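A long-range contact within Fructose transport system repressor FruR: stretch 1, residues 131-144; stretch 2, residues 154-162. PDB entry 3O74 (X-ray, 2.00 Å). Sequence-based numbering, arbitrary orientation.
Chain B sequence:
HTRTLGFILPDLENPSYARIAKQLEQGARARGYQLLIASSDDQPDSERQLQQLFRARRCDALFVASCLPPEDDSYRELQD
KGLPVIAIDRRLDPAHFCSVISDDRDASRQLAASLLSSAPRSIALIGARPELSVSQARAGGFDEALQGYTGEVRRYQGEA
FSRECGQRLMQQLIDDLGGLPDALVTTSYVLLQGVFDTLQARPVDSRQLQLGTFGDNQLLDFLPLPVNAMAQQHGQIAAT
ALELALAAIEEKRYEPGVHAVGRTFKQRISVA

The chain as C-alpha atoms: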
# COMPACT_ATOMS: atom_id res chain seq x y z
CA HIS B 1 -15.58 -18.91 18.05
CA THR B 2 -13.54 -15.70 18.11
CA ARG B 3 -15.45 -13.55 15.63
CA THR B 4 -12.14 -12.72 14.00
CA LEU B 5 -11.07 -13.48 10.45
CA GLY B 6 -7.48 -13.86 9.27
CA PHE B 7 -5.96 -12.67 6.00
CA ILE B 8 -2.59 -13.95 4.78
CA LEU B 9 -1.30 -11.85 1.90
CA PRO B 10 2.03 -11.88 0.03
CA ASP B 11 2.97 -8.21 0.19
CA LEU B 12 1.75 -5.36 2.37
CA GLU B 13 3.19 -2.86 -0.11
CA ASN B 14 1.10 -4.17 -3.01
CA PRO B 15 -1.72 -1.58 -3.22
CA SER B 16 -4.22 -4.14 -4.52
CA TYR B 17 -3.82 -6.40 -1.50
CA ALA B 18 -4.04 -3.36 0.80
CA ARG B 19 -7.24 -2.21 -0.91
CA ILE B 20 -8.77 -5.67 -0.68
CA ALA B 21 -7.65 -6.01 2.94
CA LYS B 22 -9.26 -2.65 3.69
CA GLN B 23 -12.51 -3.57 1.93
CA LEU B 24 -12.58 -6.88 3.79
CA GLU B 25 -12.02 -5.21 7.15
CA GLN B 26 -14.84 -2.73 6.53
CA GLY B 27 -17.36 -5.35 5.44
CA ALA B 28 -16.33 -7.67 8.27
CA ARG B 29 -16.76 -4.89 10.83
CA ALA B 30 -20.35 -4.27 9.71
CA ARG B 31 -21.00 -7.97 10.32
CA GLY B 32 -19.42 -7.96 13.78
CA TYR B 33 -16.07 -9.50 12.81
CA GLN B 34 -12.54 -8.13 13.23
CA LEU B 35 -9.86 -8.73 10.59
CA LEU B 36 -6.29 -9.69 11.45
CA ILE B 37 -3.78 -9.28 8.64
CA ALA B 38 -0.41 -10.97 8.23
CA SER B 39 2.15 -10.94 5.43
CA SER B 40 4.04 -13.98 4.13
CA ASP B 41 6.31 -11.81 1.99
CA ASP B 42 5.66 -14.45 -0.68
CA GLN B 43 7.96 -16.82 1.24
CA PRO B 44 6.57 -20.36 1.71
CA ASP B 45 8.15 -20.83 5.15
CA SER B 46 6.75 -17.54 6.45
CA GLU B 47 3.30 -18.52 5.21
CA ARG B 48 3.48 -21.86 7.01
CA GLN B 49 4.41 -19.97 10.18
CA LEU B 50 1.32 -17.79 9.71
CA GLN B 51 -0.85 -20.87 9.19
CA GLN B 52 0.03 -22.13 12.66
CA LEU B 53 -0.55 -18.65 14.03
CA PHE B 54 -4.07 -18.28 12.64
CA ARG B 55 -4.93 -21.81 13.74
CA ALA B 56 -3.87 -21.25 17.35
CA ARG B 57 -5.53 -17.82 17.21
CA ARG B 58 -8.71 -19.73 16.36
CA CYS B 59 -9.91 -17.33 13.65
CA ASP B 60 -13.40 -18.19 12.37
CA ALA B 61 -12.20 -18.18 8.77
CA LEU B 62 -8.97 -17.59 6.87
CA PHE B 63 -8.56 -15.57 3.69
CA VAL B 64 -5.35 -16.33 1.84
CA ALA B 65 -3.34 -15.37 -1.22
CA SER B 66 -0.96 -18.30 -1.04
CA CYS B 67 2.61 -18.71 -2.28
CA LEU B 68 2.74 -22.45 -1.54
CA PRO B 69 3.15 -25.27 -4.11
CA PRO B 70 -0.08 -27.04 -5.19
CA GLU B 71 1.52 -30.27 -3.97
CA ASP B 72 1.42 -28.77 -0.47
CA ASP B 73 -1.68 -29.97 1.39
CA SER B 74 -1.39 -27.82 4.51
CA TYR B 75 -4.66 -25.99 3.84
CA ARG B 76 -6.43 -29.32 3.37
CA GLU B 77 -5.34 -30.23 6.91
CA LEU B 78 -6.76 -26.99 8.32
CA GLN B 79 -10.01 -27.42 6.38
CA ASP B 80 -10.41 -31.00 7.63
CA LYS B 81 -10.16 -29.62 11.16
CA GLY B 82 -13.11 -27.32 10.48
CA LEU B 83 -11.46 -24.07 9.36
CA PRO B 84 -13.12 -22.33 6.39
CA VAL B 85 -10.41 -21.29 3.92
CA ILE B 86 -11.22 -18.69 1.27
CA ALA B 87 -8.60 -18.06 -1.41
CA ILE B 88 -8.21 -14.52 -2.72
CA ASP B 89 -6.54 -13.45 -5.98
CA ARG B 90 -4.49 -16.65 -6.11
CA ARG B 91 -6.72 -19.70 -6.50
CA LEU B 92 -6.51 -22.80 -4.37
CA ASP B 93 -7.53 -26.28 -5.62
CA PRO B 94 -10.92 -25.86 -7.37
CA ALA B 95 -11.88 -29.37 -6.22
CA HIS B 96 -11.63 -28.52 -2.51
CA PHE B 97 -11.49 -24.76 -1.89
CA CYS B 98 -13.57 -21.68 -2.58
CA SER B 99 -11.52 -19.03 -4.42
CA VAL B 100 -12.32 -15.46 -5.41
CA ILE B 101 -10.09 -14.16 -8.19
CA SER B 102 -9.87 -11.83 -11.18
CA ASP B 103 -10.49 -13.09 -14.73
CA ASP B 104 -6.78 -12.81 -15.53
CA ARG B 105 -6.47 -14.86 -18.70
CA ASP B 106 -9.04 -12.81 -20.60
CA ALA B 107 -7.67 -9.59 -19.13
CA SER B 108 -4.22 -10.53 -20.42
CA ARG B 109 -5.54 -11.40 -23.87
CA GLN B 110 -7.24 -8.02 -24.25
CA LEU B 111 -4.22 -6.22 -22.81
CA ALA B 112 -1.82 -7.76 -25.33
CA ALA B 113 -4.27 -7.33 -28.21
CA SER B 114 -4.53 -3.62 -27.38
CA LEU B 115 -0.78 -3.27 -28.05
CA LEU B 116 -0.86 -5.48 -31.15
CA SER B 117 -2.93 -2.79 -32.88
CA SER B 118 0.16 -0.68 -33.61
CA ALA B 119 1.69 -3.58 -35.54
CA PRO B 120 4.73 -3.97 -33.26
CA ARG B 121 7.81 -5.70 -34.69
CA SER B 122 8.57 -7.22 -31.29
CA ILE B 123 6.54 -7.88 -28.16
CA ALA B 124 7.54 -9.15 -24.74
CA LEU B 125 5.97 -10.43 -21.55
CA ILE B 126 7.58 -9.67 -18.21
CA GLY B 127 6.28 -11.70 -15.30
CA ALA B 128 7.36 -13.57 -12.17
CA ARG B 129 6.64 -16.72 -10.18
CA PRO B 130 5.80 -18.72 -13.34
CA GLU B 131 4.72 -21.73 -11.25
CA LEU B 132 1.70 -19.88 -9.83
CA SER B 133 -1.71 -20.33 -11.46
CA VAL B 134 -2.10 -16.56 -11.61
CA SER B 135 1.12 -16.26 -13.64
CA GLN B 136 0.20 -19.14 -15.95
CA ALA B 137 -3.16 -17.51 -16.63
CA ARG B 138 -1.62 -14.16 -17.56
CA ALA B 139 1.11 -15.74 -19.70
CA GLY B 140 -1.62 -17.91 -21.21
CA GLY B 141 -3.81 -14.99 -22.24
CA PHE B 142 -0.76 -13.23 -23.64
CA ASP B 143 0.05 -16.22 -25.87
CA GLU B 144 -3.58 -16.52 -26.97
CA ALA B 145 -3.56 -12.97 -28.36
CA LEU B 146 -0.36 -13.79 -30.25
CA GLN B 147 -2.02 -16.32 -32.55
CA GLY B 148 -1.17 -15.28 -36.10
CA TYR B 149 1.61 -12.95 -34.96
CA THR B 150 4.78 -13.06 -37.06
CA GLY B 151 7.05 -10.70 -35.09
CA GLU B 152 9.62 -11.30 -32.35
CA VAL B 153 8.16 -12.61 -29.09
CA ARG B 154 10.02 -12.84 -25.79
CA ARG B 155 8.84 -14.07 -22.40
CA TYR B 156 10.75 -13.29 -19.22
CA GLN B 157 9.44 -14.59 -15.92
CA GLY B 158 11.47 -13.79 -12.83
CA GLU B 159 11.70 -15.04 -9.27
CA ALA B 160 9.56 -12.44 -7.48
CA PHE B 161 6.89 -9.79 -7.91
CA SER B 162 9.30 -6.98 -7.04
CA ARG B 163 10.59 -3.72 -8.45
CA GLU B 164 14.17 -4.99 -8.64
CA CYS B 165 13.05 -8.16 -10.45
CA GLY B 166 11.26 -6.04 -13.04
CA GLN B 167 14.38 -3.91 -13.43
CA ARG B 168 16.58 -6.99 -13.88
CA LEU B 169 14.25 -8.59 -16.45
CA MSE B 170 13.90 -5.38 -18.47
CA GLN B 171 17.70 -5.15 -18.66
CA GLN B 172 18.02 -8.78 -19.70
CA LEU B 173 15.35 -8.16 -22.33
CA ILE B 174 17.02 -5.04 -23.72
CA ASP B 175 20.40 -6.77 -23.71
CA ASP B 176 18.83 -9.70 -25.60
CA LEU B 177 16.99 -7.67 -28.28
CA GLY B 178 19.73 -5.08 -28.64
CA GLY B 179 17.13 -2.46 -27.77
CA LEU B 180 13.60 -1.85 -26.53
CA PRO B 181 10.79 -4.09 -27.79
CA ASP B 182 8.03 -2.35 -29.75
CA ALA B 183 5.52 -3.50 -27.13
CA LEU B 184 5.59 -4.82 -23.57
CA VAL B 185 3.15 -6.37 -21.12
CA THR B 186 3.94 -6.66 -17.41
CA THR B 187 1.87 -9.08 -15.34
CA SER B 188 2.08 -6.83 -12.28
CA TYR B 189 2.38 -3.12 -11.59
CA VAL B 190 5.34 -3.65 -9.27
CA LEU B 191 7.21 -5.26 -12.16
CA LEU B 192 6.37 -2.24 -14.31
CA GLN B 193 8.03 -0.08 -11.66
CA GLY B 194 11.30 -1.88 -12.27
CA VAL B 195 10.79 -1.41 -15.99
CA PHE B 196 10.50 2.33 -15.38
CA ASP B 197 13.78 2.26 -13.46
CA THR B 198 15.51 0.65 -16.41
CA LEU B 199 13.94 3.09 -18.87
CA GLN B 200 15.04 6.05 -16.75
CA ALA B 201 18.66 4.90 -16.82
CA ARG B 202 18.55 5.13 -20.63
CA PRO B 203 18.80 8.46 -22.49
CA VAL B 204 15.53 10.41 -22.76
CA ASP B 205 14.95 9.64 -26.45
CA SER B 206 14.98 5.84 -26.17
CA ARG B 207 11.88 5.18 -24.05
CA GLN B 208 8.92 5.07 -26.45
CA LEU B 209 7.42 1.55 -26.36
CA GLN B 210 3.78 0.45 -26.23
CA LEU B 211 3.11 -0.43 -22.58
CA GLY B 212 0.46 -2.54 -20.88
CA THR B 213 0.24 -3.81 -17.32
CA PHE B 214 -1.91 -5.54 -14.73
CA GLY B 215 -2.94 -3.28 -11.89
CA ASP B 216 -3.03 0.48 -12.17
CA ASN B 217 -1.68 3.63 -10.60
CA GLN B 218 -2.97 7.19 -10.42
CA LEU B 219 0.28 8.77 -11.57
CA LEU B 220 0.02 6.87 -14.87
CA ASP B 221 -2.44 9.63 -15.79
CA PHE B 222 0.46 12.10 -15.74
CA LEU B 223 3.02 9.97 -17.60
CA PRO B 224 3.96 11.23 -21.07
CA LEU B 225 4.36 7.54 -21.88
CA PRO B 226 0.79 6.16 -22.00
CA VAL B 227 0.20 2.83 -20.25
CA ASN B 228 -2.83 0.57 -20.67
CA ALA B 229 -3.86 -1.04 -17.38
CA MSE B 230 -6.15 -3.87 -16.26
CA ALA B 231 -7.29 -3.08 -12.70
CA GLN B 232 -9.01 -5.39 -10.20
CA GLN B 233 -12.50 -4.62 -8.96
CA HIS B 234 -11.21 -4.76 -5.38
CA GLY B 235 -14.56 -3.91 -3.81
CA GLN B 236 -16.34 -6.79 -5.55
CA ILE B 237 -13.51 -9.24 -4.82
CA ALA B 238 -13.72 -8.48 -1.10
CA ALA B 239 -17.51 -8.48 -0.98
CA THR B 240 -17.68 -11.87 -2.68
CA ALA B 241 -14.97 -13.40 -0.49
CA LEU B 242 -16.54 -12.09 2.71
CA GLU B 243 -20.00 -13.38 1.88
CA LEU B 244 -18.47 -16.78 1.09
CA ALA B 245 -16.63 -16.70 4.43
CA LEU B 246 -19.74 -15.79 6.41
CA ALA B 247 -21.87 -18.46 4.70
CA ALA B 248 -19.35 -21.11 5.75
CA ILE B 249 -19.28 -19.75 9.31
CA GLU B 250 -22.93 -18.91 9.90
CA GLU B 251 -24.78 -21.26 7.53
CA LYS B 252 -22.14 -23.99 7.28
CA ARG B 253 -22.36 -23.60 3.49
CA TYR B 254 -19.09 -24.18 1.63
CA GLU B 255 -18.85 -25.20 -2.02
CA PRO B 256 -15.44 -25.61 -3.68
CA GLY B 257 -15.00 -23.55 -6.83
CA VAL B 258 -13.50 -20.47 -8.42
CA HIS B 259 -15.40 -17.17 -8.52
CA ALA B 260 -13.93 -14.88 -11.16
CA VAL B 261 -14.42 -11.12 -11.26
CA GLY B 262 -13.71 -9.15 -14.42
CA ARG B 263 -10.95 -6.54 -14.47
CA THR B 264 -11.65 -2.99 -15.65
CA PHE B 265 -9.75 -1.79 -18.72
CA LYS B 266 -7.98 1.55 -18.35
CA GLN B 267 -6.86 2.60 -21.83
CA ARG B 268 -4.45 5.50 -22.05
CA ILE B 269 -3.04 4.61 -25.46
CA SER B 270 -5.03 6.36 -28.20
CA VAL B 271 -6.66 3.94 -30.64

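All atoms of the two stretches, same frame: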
# COMPACT_ATOMS: atom_id res chain seq x y z
N GLU B 131 5.39 -20.52 -11.74
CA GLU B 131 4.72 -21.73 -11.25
C GLU B 131 3.29 -21.46 -10.79
O GLU B 131 2.44 -22.35 -10.85
CB GLU B 131 5.54 -22.38 -10.13
CG GLU B 131 5.49 -21.65 -8.78
CD GLU B 131 6.47 -20.49 -8.70
OE1 GLU B 131 7.10 -20.15 -9.72
OE2 GLU B 131 6.61 -19.92 -7.60
N LEU B 132 3.02 -20.24 -10.34
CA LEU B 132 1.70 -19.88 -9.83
C LEU B 132 0.62 -19.93 -10.91
O LEU B 132 0.89 -19.64 -12.08
CB LEU B 132 1.72 -18.48 -9.20
CG LEU B 132 2.62 -18.24 -7.99
CD1 LEU B 132 2.45 -16.82 -7.49
CD2 LEU B 132 2.30 -19.24 -6.89
N SER B 133 -0.60 -20.29 -10.52
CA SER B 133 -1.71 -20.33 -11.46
C SER B 133 -2.02 -18.94 -12.00
O SER B 133 -2.41 -18.79 -13.16
CB SER B 133 -2.97 -20.91 -10.79
OG SER B 133 -2.76 -22.25 -10.37
N VAL B 134 -1.84 -17.92 -11.16
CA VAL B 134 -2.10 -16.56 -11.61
C VAL B 134 -1.15 -16.16 -12.74
O VAL B 134 -1.55 -15.52 -13.71
CB VAL B 134 -2.03 -15.55 -10.43
CG1 VAL B 134 -0.63 -15.48 -9.84
CG2 VAL B 134 -2.51 -14.18 -10.88
N SER B 135 0.11 -16.57 -12.62
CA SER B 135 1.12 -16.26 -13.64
C SER B 135 0.88 -17.05 -14.92
O SER B 135 1.07 -16.52 -16.02
CB SER B 135 2.52 -16.55 -13.10
OG SER B 135 2.82 -15.75 -11.97
N GLN B 136 0.47 -18.30 -14.78
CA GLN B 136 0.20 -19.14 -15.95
C GLN B 136 -0.98 -18.59 -16.73
O GLN B 136 -0.99 -18.61 -17.96
CB GLN B 136 -0.08 -20.58 -15.53
CG GLN B 136 1.08 -21.26 -14.84
CD GLN B 136 0.84 -22.73 -14.61
OE1 GLN B 136 1.20 -23.27 -13.57
NE2 GLN B 136 0.22 -23.39 -15.58
N ALA B 137 -1.97 -18.08 -16.00
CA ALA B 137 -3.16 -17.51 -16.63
C ALA B 137 -2.79 -16.28 -17.46
O ALA B 137 -3.22 -16.15 -18.60
CB ALA B 137 -4.19 -17.14 -15.57
N ARG B 138 -1.99 -15.39 -16.88
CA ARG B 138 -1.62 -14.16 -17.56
C ARG B 138 -0.69 -14.41 -18.75
O ARG B 138 -0.84 -13.80 -19.81
CB ARG B 138 -1.03 -13.16 -16.56
CG ARG B 138 -2.02 -12.80 -15.44
CD ARG B 138 -1.41 -11.96 -14.31
NE ARG B 138 -2.37 -11.79 -13.22
CZ ARG B 138 -2.13 -11.10 -12.11
NH1 ARG B 138 -0.96 -10.52 -11.92
NH2 ARG B 138 -3.07 -11.00 -11.18
N ALA B 139 0.26 -15.33 -18.59
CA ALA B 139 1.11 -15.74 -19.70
C ALA B 139 0.27 -16.44 -20.76
O ALA B 139 0.53 -16.33 -21.96
CB ALA B 139 2.22 -16.65 -19.22
N GLY B 140 -0.75 -17.18 -20.31
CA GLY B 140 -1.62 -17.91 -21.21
C GLY B 140 -2.45 -16.99 -22.09
O GLY B 140 -2.55 -17.21 -23.30
N GLY B 141 -3.04 -15.96 -21.49
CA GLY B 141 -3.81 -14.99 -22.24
C GLY B 141 -2.95 -14.22 -23.22
O GLY B 141 -3.38 -13.92 -24.34
N PHE B 142 -1.73 -13.91 -22.79
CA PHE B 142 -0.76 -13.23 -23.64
C PHE B 142 -0.46 -14.05 -24.90
O PHE B 142 -0.46 -13.52 -26.01
CB PHE B 142 0.51 -12.94 -22.84
CG PHE B 142 1.64 -12.38 -23.67
CD1 PHE B 142 1.73 -11.02 -23.92
CD2 PHE B 142 2.63 -13.21 -24.17
CE1 PHE B 142 2.77 -10.51 -24.67
CE2 PHE B 142 3.67 -12.71 -24.92
CZ PHE B 142 3.75 -11.35 -25.17
N ASP B 143 -0.21 -15.35 -24.73
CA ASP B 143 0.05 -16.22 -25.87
C ASP B 143 -1.16 -16.29 -26.80
O ASP B 143 -1.01 -16.24 -28.02
CB ASP B 143 0.40 -17.64 -25.41
CG ASP B 143 1.74 -17.71 -24.71
OD1 ASP B 143 2.53 -16.75 -24.84
OD2 ASP B 143 2.01 -18.73 -24.04
N GLU B 144 -2.34 -16.40 -26.21
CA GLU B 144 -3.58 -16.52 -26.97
C GLU B 144 -3.78 -15.36 -27.94
O GLU B 144 -4.26 -15.55 -29.06
CB GLU B 144 -4.77 -16.63 -26.02
CG GLU B 144 -6.10 -16.21 -26.62
CD GLU B 144 -6.92 -17.37 -27.14
OE1 GLU B 144 -6.76 -18.50 -26.62
OE2 GLU B 144 -7.73 -17.16 -28.06
N ARG B 154 9.16 -12.43 -26.89
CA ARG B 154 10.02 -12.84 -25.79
C ARG B 154 9.20 -12.92 -24.51
O ARG B 154 8.32 -12.10 -24.28
CB ARG B 154 11.17 -11.86 -25.60
CG ARG B 154 12.13 -11.77 -26.78
CD ARG B 154 13.00 -13.01 -26.89
NE ARG B 154 14.05 -12.83 -27.89
CZ ARG B 154 13.86 -12.96 -29.20
NH1 ARG B 154 12.66 -13.28 -29.67
NH2 ARG B 154 14.86 -12.78 -30.04
N ARG B 155 9.49 -13.93 -23.69
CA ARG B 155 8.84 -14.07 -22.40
C ARG B 155 9.89 -14.18 -21.32
O ARG B 155 10.76 -15.06 -21.37
CB ARG B 155 7.92 -15.29 -22.39
CG ARG B 155 6.81 -15.24 -23.42
CD ARG B 155 6.21 -16.62 -23.63
NE ARG B 155 5.24 -16.63 -24.72
CZ ARG B 155 5.55 -16.82 -26.00
NH1 ARG B 155 6.81 -17.02 -26.36
NH2 ARG B 155 4.59 -16.81 -26.92
N TYR B 156 9.82 -13.29 -20.34
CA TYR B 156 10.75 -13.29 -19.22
C TYR B 156 9.98 -13.34 -17.92
O TYR B 156 9.22 -12.42 -17.61
CB TYR B 156 11.63 -12.04 -19.25
CG TYR B 156 12.68 -12.08 -20.34
CD1 TYR B 156 13.96 -12.53 -20.07
CD2 TYR B 156 12.38 -11.68 -21.63
CE1 TYR B 156 14.93 -12.58 -21.06
CE2 TYR B 156 13.33 -11.72 -22.63
CZ TYR B 156 14.60 -12.17 -22.34
OH TYR B 156 15.56 -12.21 -23.33
N GLN B 157 10.17 -14.41 -17.16
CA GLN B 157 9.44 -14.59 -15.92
C GLN B 157 10.40 -14.81 -14.77
O GLN B 157 11.05 -15.85 -14.66
CB GLN B 157 8.44 -15.73 -16.05
CG GLN B 157 7.31 -15.43 -17.03
CD GLN B 157 6.38 -16.59 -17.24
OE1 GLN B 157 6.64 -17.47 -18.07
NE2 GLN B 157 5.28 -16.62 -16.50
N GLY B 158 10.51 -13.80 -13.91
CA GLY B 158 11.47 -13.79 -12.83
C GLY B 158 11.07 -14.54 -11.58
O GLY B 158 10.11 -15.31 -11.57
N GLU B 159 11.81 -14.28 -10.51
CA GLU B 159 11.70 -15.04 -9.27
C GLU B 159 10.78 -14.40 -8.23
O GLU B 159 10.43 -15.04 -7.24
CB GLU B 159 13.10 -15.25 -8.66
CG GLU B 159 13.75 -13.97 -8.14
CD GLU B 159 14.13 -12.99 -9.23
OE1 GLU B 159 14.36 -13.42 -10.39
OE2 GLU B 159 14.22 -11.78 -8.94
N ALA B 160 10.40 -13.15 -8.45
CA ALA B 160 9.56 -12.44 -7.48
C ALA B 160 8.79 -11.28 -8.10
O ALA B 160 9.24 -10.67 -9.08
CB ALA B 160 10.42 -11.94 -6.32
N PHE B 161 7.63 -10.99 -7.54
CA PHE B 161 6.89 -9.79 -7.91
C PHE B 161 7.49 -8.60 -7.17
O PHE B 161 6.96 -8.16 -6.14
CB PHE B 161 5.41 -9.93 -7.58
CG PHE B 161 4.68 -10.94 -8.43
CD1 PHE B 161 4.41 -10.68 -9.76
CD2 PHE B 161 4.27 -12.15 -7.89
CE1 PHE B 161 3.73 -11.61 -10.54
CE2 PHE B 161 3.60 -13.08 -8.66
CZ PHE B 161 3.33 -12.81 -9.99
N SER B 162 8.60 -8.09 -7.68
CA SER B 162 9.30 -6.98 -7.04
C SER B 162 9.81 -6.00 -8.07
O SER B 162 9.99 -6.33 -9.24
CB SER B 162 10.48 -7.49 -6.20
OG SER B 162 11.57 -7.87 -7.03

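The strongest link between the two stretches is a salt bridge between Asp 143 and Arg 155. Arg 155 NE donates a hydrogen bond to Asp 143 OD1 at 2.7 Å, with an N-H...O angle of 150°. Arg 155 NH2 donates a second one to the same Asp 143 OD1 at 2.9 Å, with a more bent angle of 136°. One carboxylate oxygen therefore receives both N-H groups. It lies at the edge of the guanidinium, near its plane, which is where those N-H groups point.

The side chains reach this geometry from different starting directions. The CA-to-CB bond of Arg 155 points toward the helix, and its chi1 to chi3 run m, t, t, so the chain stretches well out from the strand. The CA-to-CB bond of Asp 143 points sideways. Its m rotamer brings the carboxylate round to the arginine. A long, flexible arginine suits an exposed strand position facing a helix whose axis passes no closer than 11.3 Å. A short aspartate near the end of the helix suffices, because the arginine spans most of the distance; it supplies the negative charge and, in OD1, the acceptor for both hydrogen bonds.

Phe 142 lies next to this pair. Its CE2 is 4.2 Å from Arg 155 NE, and the nitrogen sits at the edge of the ring, near its plane. Phe 142 is buried, with its CA-to-CB bond toward the strand and chi1 at t. Its ring gives the arginine an apolar neighbour.

The helix, 133-144, and the strand, 154-158, run almost exactly antiparallel, at 174°. Going back along the helix thus means going forward along the strand. Ala 139 pairs with Arg 155 at 8.4 Å between their CA atoms, and Ser 135 with Gln 157 at 8.8 Å. The strand residues that face the helix alternate: Arg 155 and Gln 157 point toward it, whereas the side chain of Tyr 156 is out of reach.

Gln 157 fills the middle of the contact. Its NE2 is 4.1 Å from Ala 139 CB and 4.2 Å from Ser 135 O. These are packing distances. The small side chain of Ala 139 leaves room for the glutamine amide. Ser 135 O already accepts the helical hydrogen bond from Ala 139 N, at 2.9 Å.

Phe 161 anchors the other end, in the loop after the strand. Its CA-to-CB bond points toward stretch 1, and its chi1 is m. The ring meets Ser 135 and Leu 132 with its edge: Phe 161 CZ is 3.6 Å from Ser 135 OG, and Phe 161 CE2 is 4.1 Å from Leu 132 CD1. Leu 132, at the N-cap position of the helix, is buried and supplies an apolar surface. Ser 135 is small enough to let the ring come close, and its hydroxyl is hydrogen-bonded to a residue just outside the stretches.

In all, 343 Å² is buried, both sides summed. The largest shares are those of Arg 155, at 65 Å², and Phe 161, at 63 Å².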